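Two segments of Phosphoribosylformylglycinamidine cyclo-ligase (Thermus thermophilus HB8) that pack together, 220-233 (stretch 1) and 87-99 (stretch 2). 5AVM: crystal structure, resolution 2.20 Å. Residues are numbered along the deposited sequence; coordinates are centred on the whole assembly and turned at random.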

# COMPACT_ATOMS: atom_id res chain seq x y z
N PRO B 220 -12.53 17.36 -2.59
CA PRO B 220 -11.52 16.38 -3.02
C PRO B 220 -10.23 16.92 -3.63
O PRO B 220 -10.19 18.00 -4.22
CB PRO B 220 -12.30 15.50 -4.00
CG PRO B 220 -13.70 15.56 -3.47
CD PRO B 220 -13.85 17.03 -3.14
N HIS B 221 -9.16 16.14 -3.46
CA HIS B 221 -7.85 16.45 -4.02
C HIS B 221 -8.10 16.51 -5.54
O HIS B 221 -8.75 15.63 -6.09
CB HIS B 221 -6.89 15.31 -3.68
CG HIS B 221 -5.45 15.59 -4.01
ND1 HIS B 221 -4.48 15.69 -3.04
CD2 HIS B 221 -4.83 15.79 -5.19
CE1 HIS B 221 -3.31 15.94 -3.61
NE2 HIS B 221 -3.50 16.01 -4.92
N ARG B 222 -7.60 17.55 -6.20
CA ARG B 222 -7.82 17.70 -7.64
C ARG B 222 -6.83 16.93 -8.52
O ARG B 222 -5.61 17.00 -8.32
CB ARG B 222 -7.78 19.18 -8.00
CG ARG B 222 -8.07 19.51 -9.45
CD ARG B 222 -8.32 21.00 -9.61
NE ARG B 222 -9.56 21.39 -8.93
CZ ARG B 222 -9.94 22.64 -8.69
NH1 ARG B 222 -9.17 23.66 -9.07
NH2 ARG B 222 -11.09 22.89 -8.08
N ALA B 223 -7.36 16.20 -9.51
CA ALA B 223 -6.54 15.44 -10.44
C ALA B 223 -6.24 16.28 -11.68
O ALA B 223 -7.11 17.00 -12.16
CB ALA B 223 -7.26 14.17 -10.86
N TYR B 224 -5.02 16.17 -12.19
CA TYR B 224 -4.61 16.92 -13.37
C TYR B 224 -4.38 16.05 -14.60
O TYR B 224 -3.63 16.42 -15.50
CB TYR B 224 -3.35 17.73 -13.06
CG TYR B 224 -3.58 18.69 -11.92
CD1 TYR B 224 -4.44 19.78 -12.07
CD2 TYR B 224 -3.01 18.47 -10.68
CE1 TYR B 224 -4.73 20.61 -10.99
CE2 TYR B 224 -3.29 19.29 -9.60
CZ TYR B 224 -4.15 20.35 -9.76
OH TYR B 224 -4.44 21.15 -8.68
N LEU B 225 -5.04 14.89 -14.63
CA LEU B 225 -4.88 13.97 -15.76
C LEU B 225 -5.41 14.62 -17.05
O LEU B 225 -4.74 14.60 -18.08
CB LEU B 225 -5.61 12.65 -15.46
CG LEU B 225 -5.46 11.48 -16.46
CD1 LEU B 225 -3.99 11.23 -16.76
CD2 LEU B 225 -6.11 10.22 -15.88
N LYS B 226 -6.61 15.19 -16.97
CA LYS B 226 -7.22 15.85 -18.12
C LYS B 226 -6.27 16.92 -18.66
O LYS B 226 -6.05 17.01 -19.87
CB LYS B 226 -8.57 16.44 -17.69
CG LYS B 226 -9.46 15.40 -17.00
CD LYS B 226 -10.80 15.95 -16.48
CE LYS B 226 -11.81 16.18 -17.60
NZ LYS B 226 -13.13 16.65 -17.08
N GLU B 227 -5.69 17.70 -17.76
CA GLU B 227 -4.74 18.74 -18.15
C GLU B 227 -3.61 18.15 -18.98
O GLU B 227 -3.50 18.41 -20.17
CB GLU B 227 -4.13 19.40 -16.91
CG GLU B 227 -4.79 20.68 -16.46
CD GLU B 227 -6.11 20.48 -15.77
OE1 GLU B 227 -6.45 19.32 -15.45
OE2 GLU B 227 -6.80 21.49 -15.54
N PHE B 228 -2.77 17.34 -18.32
CA PHE B 228 -1.63 16.69 -18.95
C PHE B 228 -1.94 16.10 -20.31
O PHE B 228 -1.16 16.27 -21.25
CB PHE B 228 -1.08 15.59 -18.03
CG PHE B 228 -0.15 16.11 -16.97
CD1 PHE B 228 -0.64 16.89 -15.93
CD2 PHE B 228 1.21 15.87 -17.05
CE1 PHE B 228 0.24 17.44 -14.98
CE2 PHE B 228 2.10 16.42 -16.10
CZ PHE B 228 1.61 17.20 -15.07
N ARG B 229 -3.06 15.40 -20.43
CA ARG B 229 -3.42 14.80 -21.71
C ARG B 229 -3.55 15.88 -22.78
O ARG B 229 -3.14 15.69 -23.92
CB ARG B 229 -4.70 13.99 -21.57
CG ARG B 229 -4.45 12.61 -20.96
CD ARG B 229 -5.73 11.87 -20.60
NE ARG B 229 -5.47 10.49 -20.18
CZ ARG B 229 -6.37 9.70 -19.58
NH1 ARG B 229 -7.59 10.17 -19.34
NH2 ARG B 229 -6.05 8.46 -19.24
N LEU B 230 -4.09 17.03 -22.40
CA LEU B 230 -4.26 18.13 -23.34
C LEU B 230 -2.90 18.61 -23.83
O LEU B 230 -2.75 18.99 -24.99
CB LEU B 230 -4.99 19.30 -22.68
CG LEU B 230 -6.41 19.04 -22.19
CD1 LEU B 230 -6.94 20.30 -21.52
CD2 LEU B 230 -7.29 18.62 -23.36
N LEU B 231 -1.92 18.59 -22.93
CA LEU B 231 -0.57 19.02 -23.28
C LEU B 231 0.16 17.93 -24.06
O LEU B 231 0.96 18.21 -24.95
CB LEU B 231 0.21 19.37 -22.02
CG LEU B 231 -0.35 20.55 -21.23
CD1 LEU B 231 0.39 20.65 -19.91
CD2 LEU B 231 -0.19 21.83 -22.04
N TRP B 232 -0.10 16.67 -23.71
CA TRP B 232 0.55 15.57 -24.40
C TRP B 232 0.05 15.51 -25.84
O TRP B 232 0.84 15.43 -26.78
CB TRP B 232 0.27 14.24 -23.69
CG TRP B 232 0.97 14.09 -22.37
CD1 TRP B 232 2.19 14.62 -22.02
CD2 TRP B 232 0.54 13.31 -21.25
NE1 TRP B 232 2.53 14.22 -20.75
CE2 TRP B 232 1.54 13.41 -20.25
CE3 TRP B 232 -0.59 12.53 -20.98
CZ2 TRP B 232 1.44 12.77 -19.02
CZ3 TRP B 232 -0.69 11.89 -19.75
CH2 TRP B 232 0.32 12.01 -18.78
N GLU B 233 -1.27 15.56 -26.02
CA GLU B 233 -1.85 15.51 -27.35
C GLU B 233 -1.40 16.68 -28.20
O GLU B 233 -1.46 16.61 -29.42
CB GLU B 233 -3.37 15.48 -27.25
CG GLU B 233 -3.90 14.25 -26.53
CD GLU B 233 -5.37 13.99 -26.80
OE1 GLU B 233 -5.73 13.85 -27.99
OE2 GLU B 233 -6.16 13.90 -25.83
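Stretch 2 87-99: SVNDLLAQGAEPL

Stretch 2 enters as the last turns of a helix, Ser-87 to about Leu-92, turns through a short loop, and leaves as a strand from Glu-97 onward. Its helix runs in nearly the same direction as the helix that starts at Leu-225, at 29° with the axes 10.8 Å apart at closest approach; the strand then crosses that helix at 119°.

Ser-87 points away from stretch 1, whereas Val-88 turns toward it, its CG1 lying 3.9 Å from Leu-225 CB, a snug fit for a short branched side chain. Asn-89, with chi1 m, faces the extended segment before the helix of stretch 1. Its amide is both donor and acceptor, so it can read the backbone on two counts: ND2 donates to Arg-222 O at 2.8 Å, and OD1 accepts from Tyr-224 N at 3.0 Å. Asp-90 and Leu-91 make no contact here.

Leu-92 is the apolar centre of the contact. Its CB sits over the face of the Phe-228 ring, 4.0 Å from the ring centroid in a CH-pi contact, while its CD2 reaches Leu-225 CD1 at 3.7 Å and Trp-232 CH2 at 3.5 Å. A branched leucine facing stretch 1 can thus touch several apolar neighbours at once. Ala-93 and Gln-94 point away.

Gly-95 breaks the helical course with phi 106°, where a CB would jam against the preceding carbonyl oxygen; its own O lies 3.8 Å from Trp-232 CZ2. Ala-96 also points away, but its O meets the Trp-232 ring edge, 3.6 Å from CH2.

Glu-97 starts out sideways, yet its carboxylate comes back to form a salt bridge, with OE1 2.8 Å from Arg-229 NE; its aliphatic CG packs 3.4 Å from Trp-232 CZ3. Pro-98 closes the contact with its compact apolar ring, CG resting 3.8 Å from Leu-225 CD2, and Leu-99 lies beyond reach.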

# COMPACT_ATOMS: atom_id res chain seq x y z
N SER B 87 -3.06 9.97 -6.04
CA SER B 87 -2.27 8.90 -6.65
C SER B 87 -2.01 9.21 -8.13
O SER B 87 -0.91 8.98 -8.64
CB SER B 87 -3.01 7.55 -6.53
OG SER B 87 -3.21 7.18 -5.17
N VAL B 88 -3.03 9.71 -8.81
CA VAL B 88 -2.90 10.05 -10.22
C VAL B 88 -1.85 11.14 -10.42
O VAL B 88 -1.04 11.06 -11.34
CB VAL B 88 -4.27 10.53 -10.80
CG1 VAL B 88 -4.08 11.12 -12.18
CG2 VAL B 88 -5.23 9.35 -10.87
N ASN B 89 -1.84 12.15 -9.55
CA ASN B 89 -0.89 13.25 -9.67
C ASN B 89 0.55 12.87 -9.40
O ASN B 89 1.44 13.37 -10.08
CB ASN B 89 -1.29 14.41 -8.75
CG ASN B 89 -2.54 15.15 -9.22
OD1 ASN B 89 -3.11 14.83 -10.28
ND2 ASN B 89 -2.97 16.14 -8.44
N ASP B 90 0.79 12.02 -8.42
CA ASP B 90 2.16 11.60 -8.12
C ASP B 90 2.77 10.88 -9.32
O ASP B 90 3.99 10.86 -9.50
CB ASP B 90 2.19 10.69 -6.89
CG ASP B 90 2.44 11.45 -5.60
OD1 ASP B 90 2.36 12.70 -5.62
OD2 ASP B 90 2.72 10.81 -4.57
N LEU B 91 1.90 10.30 -10.14
CA LEU B 91 2.31 9.58 -11.34
C LEU B 91 2.49 10.57 -12.49
O LEU B 91 3.44 10.46 -13.26
CB LEU B 91 1.28 8.50 -11.69
CG LEU B 91 1.79 7.06 -11.82
CD1 LEU B 91 2.35 6.58 -10.49
CD2 LEU B 91 0.66 6.16 -12.25
N LEU B 92 1.58 11.54 -12.61
CA LEU B 92 1.66 12.55 -13.66
C LEU B 92 2.95 13.34 -13.54
O LEU B 92 3.44 13.89 -14.53
CB LEU B 92 0.47 13.50 -13.60
CG LEU B 92 -0.87 12.93 -14.06
CD1 LEU B 92 -1.98 13.95 -13.79
CD2 LEU B 92 -0.82 12.57 -15.54
N ALA B 93 3.50 13.41 -12.33
CA ALA B 93 4.75 14.13 -12.08
C ALA B 93 5.90 13.38 -12.73
O ALA B 93 6.93 13.97 -13.07
CB ALA B 93 4.99 14.26 -10.59
N GLN B 94 5.74 12.07 -12.88
CA GLN B 94 6.76 11.22 -13.50
C GLN B 94 6.64 11.25 -15.03
O GLN B 94 7.60 10.97 -15.74
CB GLN B 94 6.61 9.78 -13.00
CG GLN B 94 6.76 9.61 -11.50
CD GLN B 94 6.69 8.16 -11.06
OE1 GLN B 94 7.37 7.30 -11.61
NE2 GLN B 94 5.87 7.88 -10.05
N GLY B 95 5.45 11.59 -15.51
CA GLY B 95 5.18 11.65 -16.93
C GLY B 95 4.34 10.47 -17.39
O GLY B 95 4.19 10.23 -18.59
N ALA B 96 3.75 9.76 -16.44
CA ALA B 96 2.97 8.57 -16.76
C ALA B 96 1.46 8.69 -16.71
O ALA B 96 0.91 9.62 -16.13
CB ALA B 96 3.42 7.42 -15.87
N GLU B 97 0.80 7.72 -17.35
CA GLU B 97 -0.65 7.60 -17.39
C GLU B 97 -1.03 6.40 -16.51
O GLU B 97 -0.28 5.42 -16.44
CB GLU B 97 -1.16 7.33 -18.81
CG GLU B 97 -0.98 8.48 -19.78
CD GLU B 97 -2.08 8.49 -20.82
OE1 GLU B 97 -3.20 8.95 -20.50
OE2 GLU B 97 -1.82 8.04 -21.96
N PRO B 98 -2.19 6.46 -15.85
CA PRO B 98 -2.61 5.35 -14.98
C PRO B 98 -3.03 4.08 -15.71
O PRO B 98 -3.64 4.14 -16.77
CB PRO B 98 -3.76 5.97 -14.18
CG PRO B 98 -4.37 6.93 -15.15
CD PRO B 98 -3.16 7.57 -15.79
N LEU B 99 -2.69 2.93 -15.12
CA LEU B 99 -3.05 1.62 -15.67
C LEU B 99 -4.09 0.90 -14.79
O LEU B 99 -4.98 0.22 -15.31
CB LEU B 99 -1.81 0.72 -15.81
CG LEU B 99 -0.88 0.89 -17.01
CD1 LEU B 99 0.31 -0.05 -16.88
CD2 LEU B 99 -1.65 0.61 -18.30